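Local coordinates for protein ochratoxinase (Aspergillus niger, PDB 4C65) that uses zinc to hydrolyse ochratoxin A into ochratoxin alpha and L-phenylalanine, acting as a carboxypeptidase with activity for C-terminal aromatic residues, at residues 6-12 against 52-58; 15-19 against 380-384; 72-76 against 92-97; 284-288 against 317-321. All coordinates share one frame; numbering follows the deposited sequence.

Contact 1 (6-12 against 52-58)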
loop_
_atom_site.group_PDB
_atom_site.type_symbol
_atom_site.label_atom_id
_atom_site.label_comp_id
_atom_site.label_asym_id
_atom_site.label_seq_id
_atom_site.Cartn_x
_atom_site.Cartn_y
_atom_site.Cartn_z
ATOM N N LYS A 6 44.861 -8.315 34.355
ATOM C CA LYS A 6 44.846 -7.060 35.072
ATOM C C LYS A 6 44.185 -7.236 36.431
ATOM O O LYS A 6 43.016 -7.564 36.540
ATOM C CB LYS A 6 44.151 -5.975 34.252
ATOM C CG LYS A 6 44.273 -4.600 34.871
ATOM C CD LYS A 6 43.838 -3.488 33.931
ATOM C CE LYS A 6 43.597 -2.183 34.730
ATOM N NZ LYS A 6 42.522 -1.287 34.212
ATOM N N VAL A 7 44.960 -6.989 37.476
ATOM C CA VAL A 7 44.544 -7.275 38.827
ATOM C C VAL A 7 44.407 -5.997 39.640
ATOM O O VAL A 7 45.308 -5.166 39.652
ATOM C CB VAL A 7 45.555 -8.241 39.481
ATOM C CG1 VAL A 7 45.249 -8.457 40.961
ATOM C CG2 VAL A 7 45.545 -9.561 38.730
ATOM N N THR A 8 43.283 -5.865 40.351
ATOM C CA THR A 8 43.026 -4.727 41.235
ATOM C C THR A 8 42.619 -5.228 42.621
ATOM O O THR A 8 41.765 -6.101 42.741
ATOM C CB THR A 8 41.893 -3.843 40.699
ATOM O OG1 THR A 8 42.166 -3.480 39.351
ATOM C CG2 THR A 8 41.738 -2.593 41.536
ATOM N N ILE A 9 43.262 -4.699 43.662
ATOM C CA ILE A 9 42.885 -5.016 45.037
ATOM C C ILE A 9 42.169 -3.833 45.631
ATOM O O ILE A 9 42.657 -2.709 45.565
ATOM C CB ILE A 9 44.092 -5.374 45.925
ATOM C CG1 ILE A 9 44.898 -6.496 45.260
ATOM C CG2 ILE A 9 43.612 -5.824 47.299
ATOM C CD1 ILE A 9 46.093 -6.964 46.045
ATOM N N ILE A 10 40.988 -4.094 46.183
ATOM C CA ILE A 10 40.211 -3.071 46.862
ATOM C C ILE A 10 40.013 -3.476 48.317
ATOM O O ILE A 10 39.453 -4.530 48.592
ATOM C CB ILE A 10 38.818 -2.909 46.228
ATOM C CG1 ILE A 10 38.938 -2.636 44.733
ATOM C CG2 ILE A 10 38.046 -1.795 46.928
ATOM C CD1 ILE A 10 37.681 -2.986 43.964
ATOM N N TYR A 11 40.525 -2.655 49.230
ATOM C CA TYR A 11 40.350 -2.876 50.653
ATOM C C TYR A 11 39.158 -2.100 51.124
ATOM O O TYR A 11 39.016 -0.920 50.793
ATOM C CB TYR A 11 41.578 -2.401 51.414
ATOM C CG TYR A 11 42.832 -3.185 51.105
ATOM C CD1 TYR A 11 43.163 -4.314 51.830
ATOM C CD2 TYR A 11 43.668 -2.809 50.072
ATOM C CE1 TYR A 11 44.314 -5.038 51.555
ATOM C CE2 TYR A 11 44.833 -3.530 49.789
ATOM C CZ TYR A 11 45.150 -4.635 50.544
ATOM O OH TYR A 11 46.286 -5.340 50.287
ATOM N N ALA A 12 38.302 -2.747 51.904
ATOM C CA ALA A 12 37.059 -2.122 52.333
ATOM C C ALA A 12 36.862 -2.179 53.835
ATOM O O ALA A 12 36.898 -3.256 54.415
ATOM C CB ALA A 12 35.871 -2.771 51.623
ATOM N N THR A 52 49.246 -7.275 41.543
ATOM C CA THR A 52 48.299 -6.151 41.433
ATOM C C THR A 52 48.871 -4.896 40.739
ATOM O O THR A 52 49.926 -4.392 41.078
ATOM C CB THR A 52 47.654 -5.795 42.799
ATOM O OG1 THR A 52 46.632 -4.807 42.607
ATOM C CG2 THR A 52 48.683 -5.270 43.811
ATOM N N GLN A 53 48.130 -4.413 39.754
ATOM C CA GLN A 53 48.427 -3.179 39.029
ATOM C C GLN A 53 48.097 -1.945 39.888
ATOM O O GLN A 53 48.762 -0.934 39.788
ATOM C CB GLN A 53 47.558 -3.098 37.738
ATOM C CG GLN A 53 48.154 -3.627 36.444
ATOM C CD GLN A 53 48.513 -5.106 36.500
ATOM O OE1 GLN A 53 47.766 -5.939 37.024
ATOM N NE2 GLN A 53 49.654 -5.447 35.933
ATOM N N SER A 54 47.013 -2.014 40.656
ATOM C CA SER A 54 46.606 -0.907 41.498
ATOM C C SER A 54 45.779 -1.368 42.687
ATOM O O SER A 54 45.129 -2.418 42.666
ATOM C CB SER A 54 45.814 0.125 40.711
ATOM O OG SER A 54 44.520 -0.340 40.450
ATOM N N THR A 55 45.818 -0.555 43.733
ATOM C CA THR A 55 45.142 -0.815 44.969
ATOM C C THR A 55 44.248 0.374 45.348
ATOM O O THR A 55 44.625 1.519 45.103
ATOM C CB THR A 55 46.281 -0.907 46.021
ATOM O OG1 THR A 55 47.216 -1.921 45.636
ATOM C CG2 THR A 55 45.776 -1.158 47.422
ATOM N N HIS A 56 43.096 0.104 45.957
ATOM C CA HIS A 56 42.218 1.148 46.462
ATOM C C HIS A 56 41.831 0.838 47.879
ATOM O O HIS A 56 41.727 -0.336 48.245
ATOM C CB HIS A 56 40.961 1.238 45.596
ATOM C CG HIS A 56 41.259 1.548 44.172
ATOM N ND1 HIS A 56 41.385 2.835 43.703
ATOM C CD2 HIS A 56 41.519 0.735 43.126
ATOM C CE1 HIS A 56 41.673 2.802 42.414
ATOM N NE2 HIS A 56 41.766 1.540 42.043
ATOM N N ARG A 57 41.562 1.884 48.648
ATOM C CA ARG A 57 41.078 1.741 50.003
ATOM C C ARG A 57 39.844 2.574 50.159
ATOM O O ARG A 57 39.900 3.775 50.017
ATOM C CB ARG A 57 42.173 2.193 50.978
ATOM C CG ARG A 57 43.169 1.080 51.164
ATOM C CD ARG A 57 44.341 1.440 52.019
ATOM N NE ARG A 57 45.461 0.530 51.728
ATOM C CZ ARG A 57 45.579 -0.697 52.237
ATOM N NH1 ARG A 57 44.670 -1.194 53.087
ATOM N NH2 ARG A 57 46.618 -1.449 51.905
ATOM N N VAL A 58 38.723 1.936 50.468
ATOM C CA VAL A 58 37.445 2.620 50.544
ATOM C C VAL A 58 36.690 2.212 51.803
ATOM O O VAL A 58 36.888 1.118 52.316
ATOM C CB VAL A 58 36.562 2.304 49.296
ATOM C CG1 VAL A 58 37.294 2.686 48.022
ATOM C CG2 VAL A 58 36.164 0.834 49.250
HETATM O O HOH W 1 44.441 -2.760 38.272
#
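Strands 7-12 and 54-58 run parallel, 4.6 Å apart at closest approach and 16° off in direction, with Ile9 N bonding Ser54 O, His56 N bonding Ile9 O, Tyr11 N bonding His56 O and Val58 N bonding Tyr11 O. Ahead of this ladder the side chain of Gln53 folds back, bent at chi2, and its OE1 takes the N-H of Val7 at 3.0 Å, almost straight at 175°. Gln53 N returns a bond to Val7 O, so Val7 is bonded at both its N and its O by one residue, through side chain and backbone. On the face of Tyr11 and Arg57, the guanidinium lies flat over the phenol ring, planes 14° apart, a cation-pi stack with Arg57 NH1 3.4 Å from Tyr11 CG. Thr55 CG2 lies in the plane of that ring, at its edge, 3.5 Å from Tyr11 CE2. The other face carries Thr8, whose CG2 touches the edge of the His56 imidazole at CD2, and Ile10, whose CG2 meets Val58 CG2 at 4.0 Å. The pair probably belongs to the smaller beta-sandwich domain: strand 26-31 pairs antiparallel with the far edge of 7-12, helix 46-51 packs on Val7, Ile9 and Tyr11, and strand 411-416 brings Trp415 against Ile10 and His56.

Contact 2 (15-19 against 380-384)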
loop_
_atom_site.group_PDB
_atom_site.type_symbol
_atom_site.label_atom_id
_atom_site.label_comp_id
_atom_site.label_asym_id
_atom_site.label_seq_id
_atom_site.Cartn_x
_atom_site.Cartn_y
_atom_site.Cartn_z
ATOM N N LEU A 15 32.339 -4.460 53.774
ATOM C CA LEU A 15 32.004 -5.070 52.493
ATOM C C LEU A 15 30.632 -5.722 52.568
ATOM O O LEU A 15 30.422 -6.623 53.362
ATOM C CB LEU A 15 33.068 -6.081 52.069
ATOM C CG LEU A 15 32.929 -6.657 50.648
ATOM C CD1 LEU A 15 34.283 -6.880 50.005
ATOM C CD2 LEU A 15 32.128 -7.951 50.623
ATOM N N ILE A 16 29.707 -5.219 51.742
ATOM C CA ILE A 16 28.347 -5.718 51.676
ATOM C C ILE A 16 28.260 -6.613 50.440
ATOM O O ILE A 16 28.272 -6.113 49.318
ATOM C CB ILE A 16 27.333 -4.549 51.609
ATOM C CG1 ILE A 16 27.504 -3.643 52.836
ATOM C CG2 ILE A 16 25.907 -5.083 51.555
ATOM C CD1 ILE A 16 26.969 -2.243 52.668
ATOM N N PRO A 17 28.223 -7.940 50.647
ATOM C CA PRO A 17 28.332 -8.833 49.513
ATOM C C PRO A 17 27.098 -8.874 48.610
ATOM O O PRO A 17 27.192 -9.307 47.461
ATOM C CB PRO A 17 28.605 -10.188 50.167
ATOM C CG PRO A 17 27.891 -10.104 51.461
ATOM C CD PRO A 17 28.093 -8.680 51.906
ATOM N N GLY A 18 25.946 -8.455 49.127
ATOM C CA GLY A 18 24.706 -8.466 48.341
ATOM C C GLY A 18 23.709 -9.462 48.889
ATOM O O GLY A 18 22.535 -9.113 49.128
ATOM N N ASP A 19 24.162 -10.695 49.114
ATOM C CA ASP A 19 23.357 -11.696 49.798
ATOM C C ASP A 19 24.215 -12.342 50.868
ATOM O O ASP A 19 24.964 -13.251 50.587
ATOM C CB ASP A 19 22.863 -12.756 48.810
ATOM C CG ASP A 19 21.916 -13.769 49.447
ATOM O OD1 ASP A 19 21.562 -13.662 50.635
ATOM O OD2 ASP A 19 21.483 -14.689 48.741
ATOM N N THR A 380 26.167 -12.332 38.531
ATOM C CA THR A 380 26.404 -10.970 38.924
ATOM C C THR A 380 25.484 -10.549 40.072
ATOM O O THR A 380 24.717 -11.344 40.584
ATOM C CB THR A 380 26.253 -10.027 37.718
ATOM O OG1 THR A 380 26.747 -8.733 38.052
ATOM C CG2 THR A 380 24.790 -9.899 37.274
ATOM N N GLY A 381 25.609 -9.304 40.523
ATOM C CA GLY A 381 24.785 -8.809 41.625
ATOM C C GLY A 381 25.236 -9.239 43.018
ATOM O O GLY A 381 24.580 -8.898 44.005
ATOM N N GLN A 382 26.386 -9.907 43.102
ATOM C CA GLN A 382 27.011 -10.221 44.373
ATOM C C GLN A 382 28.530 -10.085 44.327
ATOM O O GLN A 382 29.152 -10.325 43.284
ATOM C CB GLN A 382 26.710 -11.647 44.774
ATOM C CG GLN A 382 25.254 -11.917 44.980
ATOM C CD GLN A 382 25.040 -13.348 45.397
ATOM O OE1 GLN A 382 25.531 -13.793 46.409
ATOM N NE2 GLN A 382 24.252 -14.057 44.614
ATOM N N LEU A 383 29.113 -9.678 45.462
ATOM C CA LEU A 383 30.559 -9.618 45.601
ATOM C C LEU A 383 31.008 -11.012 46.027
ATOM O O LEU A 383 31.129 -11.299 47.217
ATOM C CB LEU A 383 31.005 -8.534 46.603
ATOM C CG LEU A 383 30.649 -7.077 46.284
ATOM C CD1 LEU A 383 31.420 -6.156 47.211
ATOM C CD2 LEU A 383 30.911 -6.678 44.826
ATOM N N ARG A 384 31.219 -11.856 45.025
ATOM C CA ARG A 384 31.536 -13.270 45.195
ATOM C C ARG A 384 32.538 -13.703 44.162
ATOM O O ARG A 384 32.462 -13.259 43.026
ATOM C CB ARG A 384 30.307 -14.145 44.959
ATOM C CG ARG A 384 29.673 -14.474 46.266
ATOM C CD ARG A 384 28.374 -15.204 46.080
ATOM N NE ARG A 384 28.614 -16.633 45.947
ATOM C CZ ARG A 384 27.645 -17.535 45.943
ATOM N NH1 ARG A 384 26.384 -17.161 46.094
ATOM N NH2 ARG A 384 27.941 -18.819 45.787
HETATM O O HOH W 2 26.526 -12.249 48.452
#
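Leu383 N gives its hydrogen to Pro17 O at 2.8 Å, the one direct hydrogen bond between the two loops. The donor lies in the carbonyl plane, on a lone pair, and the N-H is fairly straight at 163°. The same oxygen also receives the CA-H of Gln382, with Gln382 CA 3.2 Å from Pro17 O, so residues 382 and 383 meet it with neighbouring backbone groups. Leu383 is the centre of an inverse gamma turn, and both its N-H and its side chain face 15-19. That side chain reaches past the carbonyl of Ile16 to Leu15, where the two leucines meet through methyl and branch carbon, Leu383 CD1 lying 3.8 Å from Leu15 CG. With CG anti to the backbone N (chi1 -172°), Leu15 sends its branch toward Leu383 CD1, and both of its methyls also come near that atom.

At the other end the contact is polar and bridged by a water. It takes the N-H of Asp19 at 2.9 Å from Asp19 N and lies 2.7 Å from Gln382 OE1, where the side chain of Gln382 extends past Asp19 CB. Gly18, at a positive phi of 113°, carries the chain past Gly381 and Gln382. The carboxylate of Asp19 turns to another partner, a salt bridge from its OD1 to Lys363.

Here the loop after strand 7-15 meets the loop between helix 358-365 and strand 391-394, so the N-terminal strands meet the chain returning from the barrel helices. Ile16 rests on helix 358-365 and on Val60 of strand 60-67, while Leu383 touches Pro63 of that strand and Leu28 of strand 26-31.

Contact 3 (72-76 against 92-97)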
loop_
_atom_site.group_PDB
_atom_site.type_symbol
_atom_site.label_atom_id
_atom_site.label_comp_id
_atom_site.label_asym_id
_atom_site.label_seq_id
_atom_site.Cartn_x
_atom_site.Cartn_y
_atom_site.Cartn_z
ATOM N N PHE A 72 13.549 3.182 28.269
ATOM C CA PHE A 72 14.483 3.906 27.470
ATOM C C PHE A 72 13.729 4.686 26.417
ATOM O O PHE A 72 13.743 4.356 25.234
ATOM C CB PHE A 72 15.489 2.939 26.831
ATOM C CG PHE A 72 16.671 2.617 27.717
ATOM C CD1 PHE A 72 16.490 2.022 28.952
ATOM C CD2 PHE A 72 17.961 2.872 27.287
ATOM C CE1 PHE A 72 17.578 1.719 29.761
ATOM C CE2 PHE A 72 19.039 2.568 28.084
ATOM C CZ PHE A 72 18.849 1.975 29.323
ATOM N N GLY A 73 13.074 5.745 26.863
ATOM C CA GLY A 73 12.193 6.536 26.006
ATOM C C GLY A 73 12.866 7.706 25.338
ATOM O O GLY A 73 12.771 7.863 24.120
ATOM N N GLY A 74 13.526 8.544 26.138
ATOM C CA GLY A 74 14.194 9.779 25.651
ATOM C C GLY A 74 13.300 10.804 24.982
ATOM O O GLY A 74 13.756 11.558 24.143
ATOM N N ASP A 75 12.025 10.813 25.377
ATOM C CA ASP A 75 10.974 11.563 24.688
ATOM C C ASP A 75 11.258 13.048 24.675
ATOM O O ASP A 75 11.862 13.566 25.595
ATOM C CB ASP A 75 9.594 11.321 25.358
ATOM C CG ASP A 75 9.219 9.846 25.443
ATOM O OD1 ASP A 75 9.920 9.062 26.153
ATOM O OD2 ASP A 75 8.215 9.433 24.821
ATOM N N ASP A 76 10.813 13.730 23.624
ATOM C CA ASP A 76 10.728 15.184 23.654
ATOM C C ASP A 76 9.691 15.561 24.736
ATOM O O ASP A 76 8.784 14.783 25.067
ATOM C CB ASP A 76 10.274 15.768 22.305
ATOM C CG ASP A 76 11.233 15.479 21.150
ATOM O OD1 ASP A 76 12.453 15.449 21.323
ATOM O OD2 ASP A 76 10.742 15.364 20.016
ATOM N N SER A 92 16.675 11.978 18.515
ATOM C CA SER A 92 16.503 12.791 19.706
ATOM C C SER A 92 16.545 11.909 20.931
ATOM O O SER A 92 17.247 12.222 21.912
ATOM C CB SER A 92 15.181 13.542 19.673
ATOM O OG SER A 92 15.096 14.362 18.526
ATOM N N SER A 93 15.784 10.812 20.911
ATOM C CA SER A 93 15.714 9.920 22.069
ATOM C C SER A 93 17.095 9.418 22.471
ATOM O O SER A 93 17.449 9.431 23.634
ATOM C CB SER A 93 14.805 8.712 21.773
ATOM O OG SER A 93 13.495 9.147 21.398
ATOM N N GLY A 94 17.834 8.896 21.498
ATOM C CA GLY A 94 19.125 8.294 21.761
ATOM C C GLY A 94 20.079 9.260 22.398
ATOM O O GLY A 94 20.827 8.904 23.308
ATOM N N ALA A 95 20.047 10.485 21.924
ATOM C CA ALA A 95 20.910 11.512 22.461
ATOM C C ALA A 95 20.597 11.691 23.945
ATOM O O ALA A 95 21.506 11.739 24.767
ATOM C CB ALA A 95 20.743 12.818 21.678
ATOM N N ARG A 96 19.312 11.776 24.269
ATOM C CA ARG A 96 18.884 12.012 25.644
ATOM C C ARG A 96 19.220 10.819 26.506
ATOM O O ARG A 96 19.689 10.974 27.646
ATOM C CB ARG A 96 17.385 12.322 25.723
ATOM C CG ARG A 96 16.976 13.623 25.055
ATOM C CD ARG A 96 15.681 14.198 25.592
ATOM N NE ARG A 96 15.282 15.370 24.833
ATOM C CZ ARG A 96 14.604 15.359 23.678
ATOM N NH1 ARG A 96 14.135 14.245 23.092
ATOM N NH2 ARG A 96 14.397 16.530 23.079
ATOM N N LEU A 97 19.004 9.619 25.969
ATOM C CA LEU A 97 19.332 8.414 26.679
ATOM C C LEU A 97 20.836 8.267 27.004
ATOM O O LEU A 97 21.206 7.554 27.951
ATOM C CB LEU A 97 18.824 7.197 25.907
ATOM C CG LEU A 97 17.297 7.125 25.911
ATOM C CD1 LEU A 97 16.805 6.189 24.807
ATOM C CD2 LEU A 97 16.753 6.681 27.263
HETATM O O HOH W 3 10.847 8.442 22.608
HETATM O O HOH W 4 12.279 14.294 18.194
#
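Leu97 closes over the backbone of Phe72, its CD2 3.6 Å from Phe72 CA, and this is the apolar, tight end of the contact. The same methyl, Leu97 CD2, comes within 4.0 Å of Phe72 CB. Next along, the loop and helix 90-106 approach so closely that Gly74 CA, in a residue of positive phi (60°), lies 3.9 Å from Ser93 CA. Gly74 O in turn receives the CA-H of Ser93.

Beyond Gly74 the chemistry turns polar. Arg96, extended from CG to NE, brings NH1 to Gly74 O at 2.9 Å, within the guanidinium plane. In a salt bridge, Arg96 NH1 and NH2 both bond Asp76 OD1: that oxygen lies 2.7 Å from Arg96 NH1 and is met on its anti side, with the carboxylate turned 88° to the guanidinium. The other oxygen, Asp76 OD2, belongs to the looser side, which faces the second subunit with waters in the joint; one of them donates to Asp76 OD2 and to Ser92 OG. Another water donates to Gly73 O and also bonds Ser93 OG.

The loop follows strand 69-70, with the zinc ligands His69 in it and His71 just after it, so helix 90-106 packs on the chain just after the metal ligands. A second subunit adds its Asp128 to Arg96 NE and its Glu121 O to Ser92 OG. Within the chain Pro339 packs on Phe72 and Leu97, and Asp75 bonds Ser84 of helix 83-87.

Contact 4 (284-288 against 317-321)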
loop_
_atom_site.group_PDB
_atom_site.type_symbol
_atom_site.label_atom_id
_atom_site.label_comp_id
_atom_site.label_asym_id
_atom_site.label_seq_id
_atom_site.Cartn_x
_atom_site.Cartn_y
_atom_site.Cartn_z
ATOM N N TYR A 284 8.939 -10.342 42.184
ATOM C CA TYR A 284 8.053 -9.239 42.519
ATOM C C TYR A 284 8.825 -7.928 42.395
ATOM O O TYR A 284 9.798 -7.707 43.116
ATOM C CB TYR A 284 7.549 -9.395 43.948
ATOM C CG TYR A 284 6.331 -8.560 44.364
ATOM C CD1 TYR A 284 6.406 -7.184 44.508
ATOM C CD2 TYR A 284 5.124 -9.177 44.689
ATOM C CE1 TYR A 284 5.308 -6.439 44.932
ATOM C CE2 TYR A 284 4.019 -8.450 45.105
ATOM C CZ TYR A 284 4.108 -7.080 45.230
ATOM O OH TYR A 284 3.007 -6.357 45.644
ATOM N N VAL A 285 8.365 -7.056 41.503
ATOM C CA VAL A 285 8.938 -5.741 41.329
ATOM C C VAL A 285 7.852 -4.706 41.545
ATOM O O VAL A 285 7.019 -4.464 40.667
ATOM C CB VAL A 285 9.537 -5.597 39.928
ATOM C CG1 VAL A 285 10.193 -4.232 39.762
ATOM C CG2 VAL A 285 10.535 -6.720 39.685
ATOM N N ALA A 286 7.893 -4.054 42.701
ATOM C CA ALA A 286 6.780 -3.211 43.146
ATOM C C ALA A 286 6.637 -1.874 42.392
ATOM O O ALA A 286 5.529 -1.428 42.152
ATOM C CB ALA A 286 6.893 -2.969 44.649
ATOM N N THR A 287 7.764 -1.274 42.013
ATOM C CA THR A 287 7.819 0.106 41.484
ATOM C C THR A 287 7.019 1.084 42.331
ATOM O O THR A 287 6.147 1.783 41.841
ATOM C CB THR A 287 7.414 0.208 39.991
ATOM O OG1 THR A 287 6.021 -0.044 39.836
ATOM C CG2 THR A 287 8.176 -0.798 39.144
ATOM N N ARG A 288 7.345 1.143 43.618
ATOM C CA ARG A 288 6.607 1.979 44.552
ATOM C C ARG A 288 6.820 3.445 44.248
ATOM O O ARG A 288 5.958 4.262 44.560
ATOM C CB ARG A 288 6.992 1.655 46.008
ATOM C CG ARG A 288 6.232 2.442 47.081
ATOM C CD ARG A 288 4.740 2.169 47.073
ATOM N NE ARG A 288 4.025 3.064 47.967
ATOM C CZ ARG A 288 2.710 2.997 48.215
ATOM N NH1 ARG A 288 1.943 2.092 47.614
ATOM N NH2 ARG A 288 2.155 3.847 49.055
ATOM N N HIS A 317 -1.719 -1.388 46.804
ATOM C CA HIS A 317 -0.345 -1.593 46.348
ATOM C C HIS A 317 0.618 -1.675 47.532
ATOM O O HIS A 317 1.504 -2.530 47.546
ATOM C CB HIS A 317 0.078 -0.470 45.390
ATOM C CG HIS A 317 1.469 -0.615 44.868
ATOM N ND1 HIS A 317 2.569 -0.153 45.556
ATOM C CD2 HIS A 317 1.943 -1.177 43.735
ATOM C CE1 HIS A 317 3.664 -0.426 44.876
ATOM N NE2 HIS A 317 3.312 -1.050 43.764
ATOM N N LEU A 318 0.427 -0.811 48.526
ATOM C CA LEU A 318 1.265 -0.807 49.722
ATOM C C LEU A 318 1.098 -2.123 50.485
ATOM O O LEU A 318 2.099 -2.747 50.843
ATOM C CB LEU A 318 0.932 0.381 50.632
ATOM C CG LEU A 318 1.819 0.534 51.882
ATOM C CD1 LEU A 318 3.265 0.788 51.478
ATOM C CD2 LEU A 318 1.291 1.630 52.807
ATOM N N LYS A 319 -0.155 -2.538 50.733
ATOM C CA LYS A 319 -0.431 -3.802 51.450
ATOM C C LYS A 319 0.131 -4.986 50.711
ATOM O O LYS A 319 0.717 -5.875 51.324
ATOM C CB LYS A 319 -1.920 -4.077 51.613
ATOM C CG LYS A 319 -2.693 -3.148 52.530
ATOM C CD LYS A 319 -4.126 -3.686 52.772
ATOM C CE LYS A 319 -4.981 -2.675 53.514
ATOM N NZ LYS A 319 -5.887 -3.238 54.575
ATOM N N ALA A 320 -0.033 -4.988 49.392
ATOM C CA ALA A 320 0.472 -6.065 48.555
ATOM C C ALA A 320 1.979 -6.202 48.709
ATOM O O ALA A 320 2.503 -7.317 48.834
ATOM C CB ALA A 320 0.083 -5.833 47.100
ATOM N N TYR A 321 2.672 -5.070 48.653
ATOM C CA TYR A 321 4.136 -5.029 48.761
ATOM C C TYR A 321 4.592 -5.507 50.127
ATOM O O TYR A 321 5.446 -6.380 50.235
ATOM C CB TYR A 321 4.646 -3.595 48.519
ATOM C CG TYR A 321 6.137 -3.429 48.245
ATOM C CD1 TYR A 321 6.954 -4.517 47.886
ATOM C CD2 TYR A 321 6.720 -2.163 48.291
ATOM C CE1 TYR A 321 8.312 -4.342 47.621
ATOM C CE2 TYR A 321 8.072 -1.977 48.017
ATOM C CZ TYR A 321 8.859 -3.056 47.673
ATOM O OH TYR A 321 10.183 -2.857 47.405
HETATM O O HOH W 5 10.227 -4.142 44.281
#
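This contact belongs to the twisted TIM barrel: the C-terminal end of barrel strand 283-285, with the turn after it, packs against helix 304-327 near the metal site. Ala286 points its methyl squarely at the Tyr321 ring, a CH-pi contact with Ala286 CB 3.4 Å from the ring centroid and 4° off the normal. Tyr284, its CG anti to the backbone N (chi1 -164°), reaches the helix beside it, with CE1 3.9 Å from Tyr321 CD1.

The imidazole of His317 is held at both nitrogens. NE2 donates to Ala286 O at 2.8 Å, in the ring plane, while ND1 accepts from Arg288 NH1 at 3.1 Å. The pattern is consistent with a neutral ring protonated at NE2, and the two bonds set its rotation. Ala286 O has a second donor, Thr287 OG1, which comes from the opposite face of the carbonyl plane. Thr287 OG1 also bonds the zinc ligand His265, so Thr287 is a second-shell residue, and Ala286 O ties it to His317 of helix 304-327. The Arg288 side chain slides past His317 and has a salt bridge of its own, to Glu292. Over the face of its guanidinium sits a leucine methyl, Leu318 CD1, 4.0 Å above the plane.

In the fold
Contacts 1 and 2 adjoin in sequence, their centres about 17 Å apart, and share the 7-15 strand region: contact 1 is a partly exposed strand pair, probably in the beta-sandwich domain, contact 2 a buried meeting of distant loops. Contacts 3 and 4 lie in the barrel, each within the long chain span that contact 2 brings together; contact 3 follows the ligands His69 and His71 in the chain, while contact 4 reaches His265 and His69 through Thr287. Like contact 2, contact 4 is buried, with a CH-pi contact and a histidine bonded at both nitrogens; contact 3 is partly buried, with a salt bridge and waters, and alone of the four is touched by another subunit. Backbone bonds dominate contact 1, and a single one joins contact 2.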